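Local coordinates for malonate decarboxylase acyl carrier protein (Pseudomonas fluorescens, PDB 5VIT) that probably serves as the acyl carrier subunit of malonate decarboxylase, carrying acetyl and malonyl groups as thioesters on a dephospho-CoA-derived prosthetic group, at residues Met1-Phe6 with Ser41-Thr46. Numbering follows the deposited sequence.
Sequences METLSF and SIQVQT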
loop_
_atom_site.group_PDB
_atom_site.type_symbol
_atom_site.label_atom_id
_atom_site.label_comp_id
_atom_site.label_asym_id
_atom_site.label_seq_id
_atom_site.Cartn_x
_atom_site.Cartn_y
_atom_site.Cartn_z
ATOM N N MET B 1 -34.215 9.500 2.433
ATOM C CA MET B 1 -33.849 8.165 2.889
ATOM C C MET B 1 -34.263 7.085 1.889
ATOM O O MET B 1 -35.347 7.151 1.306
ATOM C CB MET B 1 -34.487 7.884 4.251
ATOM C CG MET B 1 -34.368 6.450 4.728
ATOM S SD MET B 1 -35.205 6.121 6.299
ATOM C CE MET B 1 -35.994 4.568 5.937
ATOM N N GLU B 2 -33.418 6.079 1.691
ATOM C CA GLU B 2 -33.896 4.921 0.960
ATOM C C GLU B 2 -33.471 3.607 1.569
ATOM O O GLU B 2 -32.620 3.553 2.460
ATOM C CB GLU B 2 -33.480 4.982 -0.519
ATOM C CG GLU B 2 -32.127 5.562 -0.829
ATOM C CD GLU B 2 -32.006 5.960 -2.307
ATOM O OE1 GLU B 2 -32.696 6.909 -2.735
ATOM O OE2 GLU B 2 -31.228 5.321 -3.044
ATOM N N THR B 3 -34.129 2.551 1.110
ATOM C CA THR B 3 -33.846 1.209 1.567
ATOM C C THR B 3 -33.392 0.417 0.359
ATOM O O THR B 3 -34.028 0.446 -0.702
ATOM C CB THR B 3 -35.067 0.552 2.234
ATOM O OG1 THR B 3 -35.483 1.356 3.340
ATOM C CG2 THR B 3 -34.728 -0.837 2.745
ATOM N N LEU B 4 -32.266 -0.263 0.524
ATOM C CA LEU B 4 -31.595 -0.926 -0.575
ATOM C C LEU B 4 -31.296 -2.346 -0.158
ATOM O O LEU B 4 -31.065 -2.617 1.018
ATOM C CB LEU B 4 -30.303 -0.189 -0.950
ATOM C CG LEU B 4 -30.396 1.308 -1.223
ATOM C CD1 LEU B 4 -29.012 1.931 -1.226
ATOM C CD2 LEU B 4 -31.075 1.546 -2.561
ATOM N N SER B 5 -31.294 -3.249 -1.127
ATOM C CA SER B 5 -31.017 -4.652 -0.863
ATOM C C SER B 5 -29.916 -5.133 -1.768
ATOM O O SER B 5 -29.875 -4.771 -2.940
ATOM C CB SER B 5 -32.270 -5.500 -1.068
ATOM O OG SER B 5 -33.296 -5.045 -0.208
ATOM N N PHE B 6 -29.020 -5.941 -1.226
ATOM C CA PHE B 6 -27.916 -6.465 -2.013
ATOM C C PHE B 6 -27.782 -7.935 -1.720
ATOM O O PHE B 6 -28.177 -8.399 -0.657
ATOM C CB PHE B 6 -26.599 -5.742 -1.695
ATOM C CG PHE B 6 -26.665 -4.255 -1.889
ATOM C CD1 PHE B 6 -27.205 -3.442 -0.908
ATOM C CD2 PHE B 6 -26.197 -3.677 -3.052
ATOM C CE1 PHE B 6 -27.286 -2.084 -1.088
ATOM C CE2 PHE B 6 -26.261 -2.313 -3.234
ATOM C CZ PHE B 6 -26.800 -1.511 -2.241
ATOM N N SER B 41 -26.964 -11.798 2.276
ATOM C CA SER B 41 -28.039 -10.828 2.049
ATOM C C SER B 41 -27.803 -9.567 2.856
ATOM O O SER B 41 -27.642 -9.632 4.065
ATOM C CB SER B 41 -29.407 -11.425 2.416
ATOM O OG SER B 41 -29.795 -12.423 1.491
ATOM N N ILE B 42 -27.799 -8.423 2.185
ATOM C CA ILE B 42 -27.529 -7.154 2.847
ATOM C C ILE B 42 -28.665 -6.176 2.617
ATOM O O ILE B 42 -29.079 -5.929 1.478
ATOM C CB ILE B 42 -26.218 -6.511 2.354
ATOM C CG1 ILE B 42 -25.029 -7.455 2.582
ATOM C CG2 ILE B 42 -26.005 -5.164 3.038
ATOM C CD1 ILE B 42 -23.753 -7.038 1.858
ATOM N N GLN B 43 -29.176 -5.641 3.718
ATOM C CA GLN B 43 -30.170 -4.585 3.690
ATOM C C GLN B 43 -29.520 -3.293 4.172
ATOM O O GLN B 43 -28.874 -3.284 5.221
ATOM C CB GLN B 43 -31.350 -4.952 4.577
ATOM C CG GLN B 43 -32.521 -4.034 4.461
ATOM C CD GLN B 43 -33.536 -4.550 3.478
ATOM O OE1 GLN B 43 -33.248 -5.450 2.669
ATOM N NE2 GLN B 43 -34.750 -4.014 3.560
ATOM N N VAL B 44 -29.675 -2.215 3.410
ATOM C CA VAL B 44 -29.130 -0.918 3.801
ATOM C C VAL B 44 -30.241 0.109 3.900
ATOM O O VAL B 44 -31.027 0.283 2.966
ATOM C CB VAL B 44 -28.063 -0.375 2.800
ATOM C CG1 VAL B 44 -27.628 1.040 3.193
ATOM C CG2 VAL B 44 -26.859 -1.294 2.715
ATOM N N GLN B 45 -30.303 0.785 5.039
ATOM C CA GLN B 45 -31.144 1.960 5.180
ATOM C C GLN B 45 -30.214 3.134 5.385
ATOM O O GLN B 45 -29.389 3.124 6.313
ATOM C CB GLN B 45 -32.106 1.809 6.345
ATOM C CG GLN B 45 -33.537 1.919 5.948
ATOM C CD GLN B 45 -34.474 1.413 7.024
ATOM O OE1 GLN B 45 -34.037 0.965 8.086
ATOM N NE2 GLN B 45 -35.774 1.471 6.750
ATOM N N THR B 46 -30.311 4.130 4.510
ATOM C CA THR B 46 -29.346 5.224 4.525
ATOM C C THR B 46 -30.069 6.557 4.364
ATOM O O THR B 46 -31.077 6.643 3.681
ATOM C CB THR B 46 -28.244 5.043 3.408
ATOM O OG1 THR B 46 -27.261 6.080 3.511
ATOM C CG2 THR B 46 -28.861 5.079 2.008
#
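Glu2, Leu4 and Phe6 each exchange a pair of backbone hydrogen bonds with Thr46, Val44 and Ile42, respectively, so strands 2-6 and 41-46 run antiparallel with axes 4.7 Å apart at closest approach. Ser5 OG donates to Gln43 OE1 at 2.9 Å, approaching from above the amide's carbonyl plane. Gln43 has CG anti to its backbone N (chi1 -171°), and a bend at chi2 turns the amide across the strand gap, where NE2 lies 3.3 Å from Thr3 CG2. An alanine in place of Gln43 would probably leave Ser5 OG without this acceptor and the Thr3 methyl less covered. Strand 2-9 is an outermost strand of the chain's five-stranded mixed sheet; strand 39-46 separates it from strand 71-78. Thr3 and Gln45 lie side by side, Gln45 NE2 giving Thr3 OG1 a weak bond of 3.4 Å, while Met1 CE comes within 3.6 Å of Gln45 CG. On the other face, Phe6 CE1 meets Val44 CG2 at 3.9 Å and Phe6 CB packs on Ile42 CB at 4.1 Å. Helix 52-62 lies against this apolar side: Phe59 meets the Phe6 ring edge-to-face, and Trp55 touches Phe6 and Val44. Thr46 OG1 hydrogen-bonds Asp77.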